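Side-chain contacts in DNA photolyase (Agrobacterium tumefaciens, PDB 4U63), which repairs cyclobutane pyrimidine dimers in DNA with light, as a class III photolyase carrying FAD and a methenyltetrahydrofolate antenna: residues Arg36-Leu41 and Pro225-Ala230; His75-Ala80 and Ala266-Pro271. All blocks are in the same frame, centred on the assembly; numbering follows the deposited sequence.

Contact 1: Arg36-Leu41 and Pro225-Ala230; sequences RLSDNL and PGETGA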
loop_
_atom_site.group_PDB
_atom_site.type_symbol
_atom_site.label_atom_id
_atom_site.label_comp_id
_atom_site.label_asym_id
_atom_site.label_seq_id
_atom_site.Cartn_x
_atom_site.Cartn_y
_atom_site.Cartn_z
ATOM N N ARG A 36 12.795 -5.530 7.091
ATOM C CA ARG A 36 13.522 -4.563 7.887
ATOM C C ARG A 36 14.237 -5.289 9.024
ATOM O O ARG A 36 13.811 -6.376 9.442
ATOM C CB ARG A 36 12.551 -3.541 8.467
ATOM C CG ARG A 36 11.591 -4.104 9.512
ATOM C CD ARG A 36 10.618 -3.058 10.051
ATOM N NE ARG A 36 9.852 -3.607 11.167
ATOM C CZ ARG A 36 8.742 -4.339 11.064
ATOM N NH1 ARG A 36 8.204 -4.622 9.880
ATOM N NH2 ARG A 36 8.160 -4.787 12.162
ATOM N N LEU A 37 15.319 -4.685 9.522
ATOM C CA LEU A 37 15.994 -5.163 10.735
ATOM C C LEU A 37 15.577 -4.388 11.992
ATOM O O LEU A 37 15.680 -4.928 13.099
ATOM C CB LEU A 37 17.514 -5.086 10.573
ATOM C CG LEU A 37 18.130 -5.713 9.318
ATOM C CD1 LEU A 37 19.649 -5.660 9.403
ATOM C CD2 LEU A 37 17.653 -7.142 9.107
ATOM N N SER A 38 15.114 -3.145 11.820
ATOM C CA SER A 38 14.721 -2.285 12.936
ATOM C C SER A 38 13.295 -2.575 13.377
ATOM O O SER A 38 12.449 -2.970 12.576
ATOM C CB SER A 38 14.834 -0.801 12.564
ATOM O OG SER A 38 16.159 -0.451 12.214
ATOM N N ASP A 39 13.043 -2.358 14.659
ATOM C CA ASP A 39 11.752 -2.613 15.287
ATOM C C ASP A 39 11.134 -3.924 14.774
ATOM O O ASP A 39 9.975 -3.978 14.368
ATOM C CB ASP A 39 10.809 -1.416 15.076
ATOM C CG ASP A 39 9.673 -1.375 16.094
ATOM O OD1 ASP A 39 9.879 -1.860 17.225
ATOM O OD2 ASP A 39 8.588 -0.847 15.777
ATOM N N ASN A 40 11.945 -4.981 14.802
ATOM C CA ASN A 40 11.551 -6.286 14.287
ATOM C C ASN A 40 11.613 -7.289 15.431
ATOM O O ASN A 40 12.688 -7.819 15.752
ATOM C CB ASN A 40 12.462 -6.669 13.112
ATOM C CG ASN A 40 12.064 -7.977 12.460
ATOM O OD1 ASN A 40 11.475 -8.843 13.097
ATOM N ND2 ASN A 40 12.392 -8.131 11.185
ATOM N N LEU A 41 10.459 -7.535 16.059
ATOM C CA LEU A 41 10.405 -8.373 17.273
ATOM C C LEU A 41 10.761 -9.827 17.006
ATOM O O LEU A 41 11.347 -10.485 17.858
ATOM C CB LEU A 41 9.029 -8.280 17.953
ATOM C CG LEU A 41 8.655 -6.919 18.564
ATOM C CD1 LEU A 41 7.252 -6.942 19.149
ATOM C CD2 LEU A 41 9.654 -6.494 19.632
ATOM N N PRO A 225 13.502 1.483 -2.709
ATOM C CA PRO A 225 12.939 0.442 -1.851
ATOM C C PRO A 225 13.911 -0.073 -0.796
ATOM O O PRO A 225 15.116 -0.122 -1.024
ATOM C CB PRO A 225 12.585 -0.666 -2.847
ATOM C CG PRO A 225 12.284 0.069 -4.091
ATOM C CD PRO A 225 13.355 1.124 -4.130
ATOM N N GLY A 226 13.354 -0.425 0.356
ATOM C CA GLY A 226 14.108 -1.001 1.448
ATOM C C GLY A 226 14.062 -0.145 2.689
ATOM O O GLY A 226 13.548 0.972 2.672
ATOM N N GLU A 227 14.631 -0.683 3.762
ATOM C CA GLU A 227 14.636 -0.028 5.062
ATOM C C GLU A 227 15.366 1.323 5.095
ATOM O O GLU A 227 14.859 2.296 5.657
ATOM C CB GLU A 227 15.258 -0.962 6.083
ATOM C CG GLU A 227 15.250 -0.385 7.472
ATOM C CD GLU A 227 15.582 -1.403 8.513
ATOM O OE1 GLU A 227 16.427 -2.304 8.254
ATOM O OE2 GLU A 227 14.997 -1.301 9.602
ATOM N N THR A 228 16.559 1.376 4.521
ATOM C CA THR A 228 17.309 2.647 4.446
ATOM C C THR A 228 16.490 3.723 3.714
ATOM O O THR A 228 16.396 4.862 4.179
ATOM C CB THR A 228 18.671 2.453 3.775
ATOM O OG1 THR A 228 19.460 1.564 4.577
ATOM C CG2 THR A 228 19.412 3.791 3.617
ATOM N N GLY A 229 15.897 3.358 2.585
ATOM C CA GLY A 229 15.006 4.273 1.859
ATOM C C GLY A 229 13.810 4.717 2.678
ATOM O O GLY A 229 13.431 5.890 2.638
ATOM N N ALA A 230 13.216 3.781 3.430
ATOM C CA ALA A 230 12.083 4.105 4.294
ATOM C C ALA A 230 12.448 5.142 5.343
ATOM O O ALA A 230 11.720 6.118 5.534
ATOM C CB ALA A 230 11.525 2.848 4.971
#
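The carboxylate of Glu227 reaches across to two successive peptide nitrogens of the 36-41 loop, Leu37 N and Ser38 N. Leu37 N points almost straight at Glu227 OE1 (2.9 Å, N-H...O 176°) but meets it from above the carboxylate plane, whereas Ser38 N uses the syn lone pair of Glu227 OE2, also at 2.9 Å. With one amide on each oxygen, the carboxylate is fixed in rotation. Ser38 OG lies 3.0 Å from Glu227 OE2, and CB of Arg36 packs against the same oxygen. Glu227 spans the gap because its CG stands anti to the backbone N (chi1 -178°) and the chain beyond stays extended; glutamate thus supplies both the length and a pair of acceptors for a loop without regular secondary structure.

Other polar groups of the loop are bonded within it and to its surroundings. Arg36 folds its extended side chain back so that NE and NH2 approach Asp39 O from one face of its carbonyl plane, NH2 at 3.0 Å, while NH1 goes to Gly267 O. Asn40 ND2 bonds Arg36 O at 2.9 Å, the acceptor lying in its amide plane, and its OD1 accepts from Leu43 N and Asn118 ND2. Asparagine suits this N-cap because one amide closes the loop and caps helix 41-49 together. Asp39 binds Ala185 N and Ser270 OG.

At the backbone angles of Gly226, the N-cap of helix 227-238, a CB would run into Pro225 O. The arrangement is a loop following the first strand of the photolyase N-terminal parallel-sheet domain, two of its amides bound by a carboxylate from the first turn of a helix.

Contact 2: His75-Ala80 and Ala266-Pro271; sequences HHSLAA and AGEISP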
loop_
_atom_site.group_PDB
_atom_site.type_symbol
_atom_site.label_atom_id
_atom_site.label_comp_id
_atom_site.label_asym_id
_atom_site.label_seq_id
_atom_site.Cartn_x
_atom_site.Cartn_y
_atom_site.Cartn_z
ATOM N N HIS A 75 11.895 -6.877 -5.620
ATOM C CA HIS A 75 13.257 -7.166 -6.049
ATOM C C HIS A 75 14.259 -6.287 -5.299
ATOM O O HIS A 75 15.211 -6.770 -4.676
ATOM C CB HIS A 75 13.408 -6.926 -7.543
ATOM C CG HIS A 75 14.797 -7.141 -8.039
ATOM N ND1 HIS A 75 15.216 -8.337 -8.582
ATOM C CD2 HIS A 75 15.873 -6.319 -8.060
ATOM C CE1 HIS A 75 16.487 -8.239 -8.921
ATOM N NE2 HIS A 75 16.910 -7.025 -8.615
ATOM N N HIS A 76 14.035 -4.987 -5.368
ATOM C CA HIS A 76 14.954 -4.036 -4.748
ATOM C C HIS A 76 14.938 -4.130 -3.231
ATOM O O HIS A 76 15.976 -3.988 -2.598
ATOM C CB HIS A 76 14.635 -2.632 -5.213
ATOM C CG HIS A 76 14.950 -2.421 -6.651
ATOM N ND1 HIS A 76 16.232 -2.501 -7.140
ATOM C CD2 HIS A 76 14.159 -2.141 -7.707
ATOM C CE1 HIS A 76 16.221 -2.278 -8.439
ATOM N NE2 HIS A 76 14.975 -2.051 -8.808
ATOM N N SER A 77 13.767 -4.388 -2.662
ATOM C CA SER A 77 13.643 -4.580 -1.230
ATOM C C SER A 77 14.454 -5.784 -0.747
ATOM O O SER A 77 15.152 -5.694 0.249
ATOM C CB SER A 77 12.180 -4.748 -0.826
ATOM O OG SER A 77 12.072 -4.672 0.581
ATOM N N LEU A 78 14.346 -6.907 -1.456
ATOM C CA LEU A 78 15.113 -8.114 -1.116
ATOM C C LEU A 78 16.620 -7.911 -1.289
ATOM O O LEU A 78 17.412 -8.366 -0.462
ATOM C CB LEU A 78 14.632 -9.307 -1.940
ATOM C CG LEU A 78 13.239 -9.822 -1.574
ATOM C CD1 LEU A 78 12.792 -10.852 -2.601
ATOM C CD2 LEU A 78 13.209 -10.415 -0.175
ATOM N N ALA A 79 17.014 -7.214 -2.347
ATOM C CA ALA A 79 18.419 -6.881 -2.534
ATOM C C ALA A 79 18.938 -6.039 -1.366
ATOM O O ALA A 79 20.018 -6.299 -0.840
ATOM C CB ALA A 79 18.628 -6.151 -3.847
ATOM N N ALA A 80 18.159 -5.044 -0.949
ATOM C CA ALA A 80 18.570 -4.186 0.171
ATOM C C ALA A 80 18.627 -4.950 1.492
ATOM O O ALA A 80 19.571 -4.782 2.262
ATOM C CB ALA A 80 17.645 -2.991 0.293
ATOM N N ALA A 266 5.330 -2.789 2.502
ATOM C CA ALA A 266 6.380 -3.817 2.447
ATOM C C ALA A 266 6.976 -4.159 3.825
ATOM O O ALA A 266 7.815 -5.057 3.924
ATOM C CB ALA A 266 7.489 -3.364 1.495
ATOM N N GLY A 267 6.554 -3.441 4.876
ATOM C CA GLY A 267 7.056 -3.653 6.233
ATOM C C GLY A 267 8.507 -3.255 6.411
ATOM O O GLY A 267 9.220 -3.814 7.264
ATOM N N GLU A 268 8.934 -2.280 5.615
ATOM C CA GLU A 268 10.300 -1.752 5.666
ATOM C C GLU A 268 10.461 -0.750 6.798
ATOM O O GLU A 268 11.590 -0.382 7.173
ATOM C CB GLU A 268 10.671 -1.137 4.324
ATOM C CG GLU A 268 10.754 -2.204 3.254
ATOM C CD GLU A 268 10.766 -1.690 1.839
ATOM O OE1 GLU A 268 10.757 -0.461 1.610
ATOM O OE2 GLU A 268 10.780 -2.547 0.928
ATOM N N ILE A 269 9.329 -0.295 7.325
ATOM C CA ILE A 269 9.293 0.551 8.513
ATOM C C ILE A 269 7.993 0.211 9.243
ATOM O O ILE A 269 6.987 -0.077 8.603
ATOM C CB ILE A 269 9.393 2.055 8.143
ATOM C CG1 ILE A 269 9.581 2.910 9.400
ATOM C CG2 ILE A 269 8.185 2.525 7.329
ATOM C CD1 ILE A 269 10.123 4.284 9.105
ATOM N N SER A 270 8.022 0.217 10.569
ATOM C CA SER A 270 6.824 -0.065 11.359
ATOM C C SER A 270 5.993 1.200 11.593
ATOM O O SER A 270 6.547 2.291 11.664
ATOM C CB SER A 270 7.214 -0.654 12.708
ATOM O OG SER A 270 7.726 0.329 13.588
ATOM N N PRO A 271 4.660 1.057 11.746
ATOM C CA PRO A 271 3.872 2.249 12.050
ATOM C C PRO A 271 4.238 2.838 13.427
ATOM O O PRO A 271 4.098 4.037 13.620
ATOM C CB PRO A 271 2.424 1.732 12.008
ATOM C CG PRO A 271 2.554 0.269 12.292
ATOM C CD PRO A 271 3.795 -0.120 11.556
#
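Ser77 OG donates to Glu268 OE2 in a short hydrogen bond of 2.5 Å, the one hydrogen bond joining these two segments. The hydroxyl comes to the anti side of that oxygen, 30° out of the carboxylate plane, and Ser77 CB follows it to 3.1 Å from Glu268 OE2. Serine fits this buried helix face because its short side chain brings a donor to the carboxylate while the backbones stay well apart, with CA atoms 8.2 Å from each other at Ser77 and Glu268. The Ser77 torsion (chi1 -169°) turns OG away from the backbone N and across the gap, and the extended chain of Glu268 covers the remaining distance.

Further partners surround the carboxylate. OE2 also accepts from Trp73 NE1, one helical turn before Ser77 on helix 68-87, and OE1 is hydrogen-bonded to His263 ND1 and, weakly, to Gly226 N. Alongside, Glu268 packs on Ala230 of helix 227-238.

The backbone sets the stage for this. Gly267 ends helix 261-265 in a Schellman motif, its positive phi being easy for glycine, and so turns the chain into Glu268.

A hydroxyl, an indole N-H and an imidazole nitrogen thus converge on one buried carboxylate, consistent with His263 ND1 carrying a proton. Such a set of partners would be expected to stabilise its anionic form and to compensate for the cost of burying the charge.

Overall arrangement
From the N terminus, the chain leaves strand 27-31 into the loop 36-41, passes through strand 53-59 to the 75-80 part of helix 68-87, and then completes the parallel sheet. Contact 1 closes only when the chain returns at 225-230, a loop of 183 intervening residues; contact 2 closes later, at 266-271, after 185. The segments alternate, so the two closures cross rather than nest. Their centres are about 6 Å apart and they touch directly, Glu227 CG packing 3.7 Å from Glu268 O. Together they tie the sheet domain to the helices 227-238, 261-265 and 271-276.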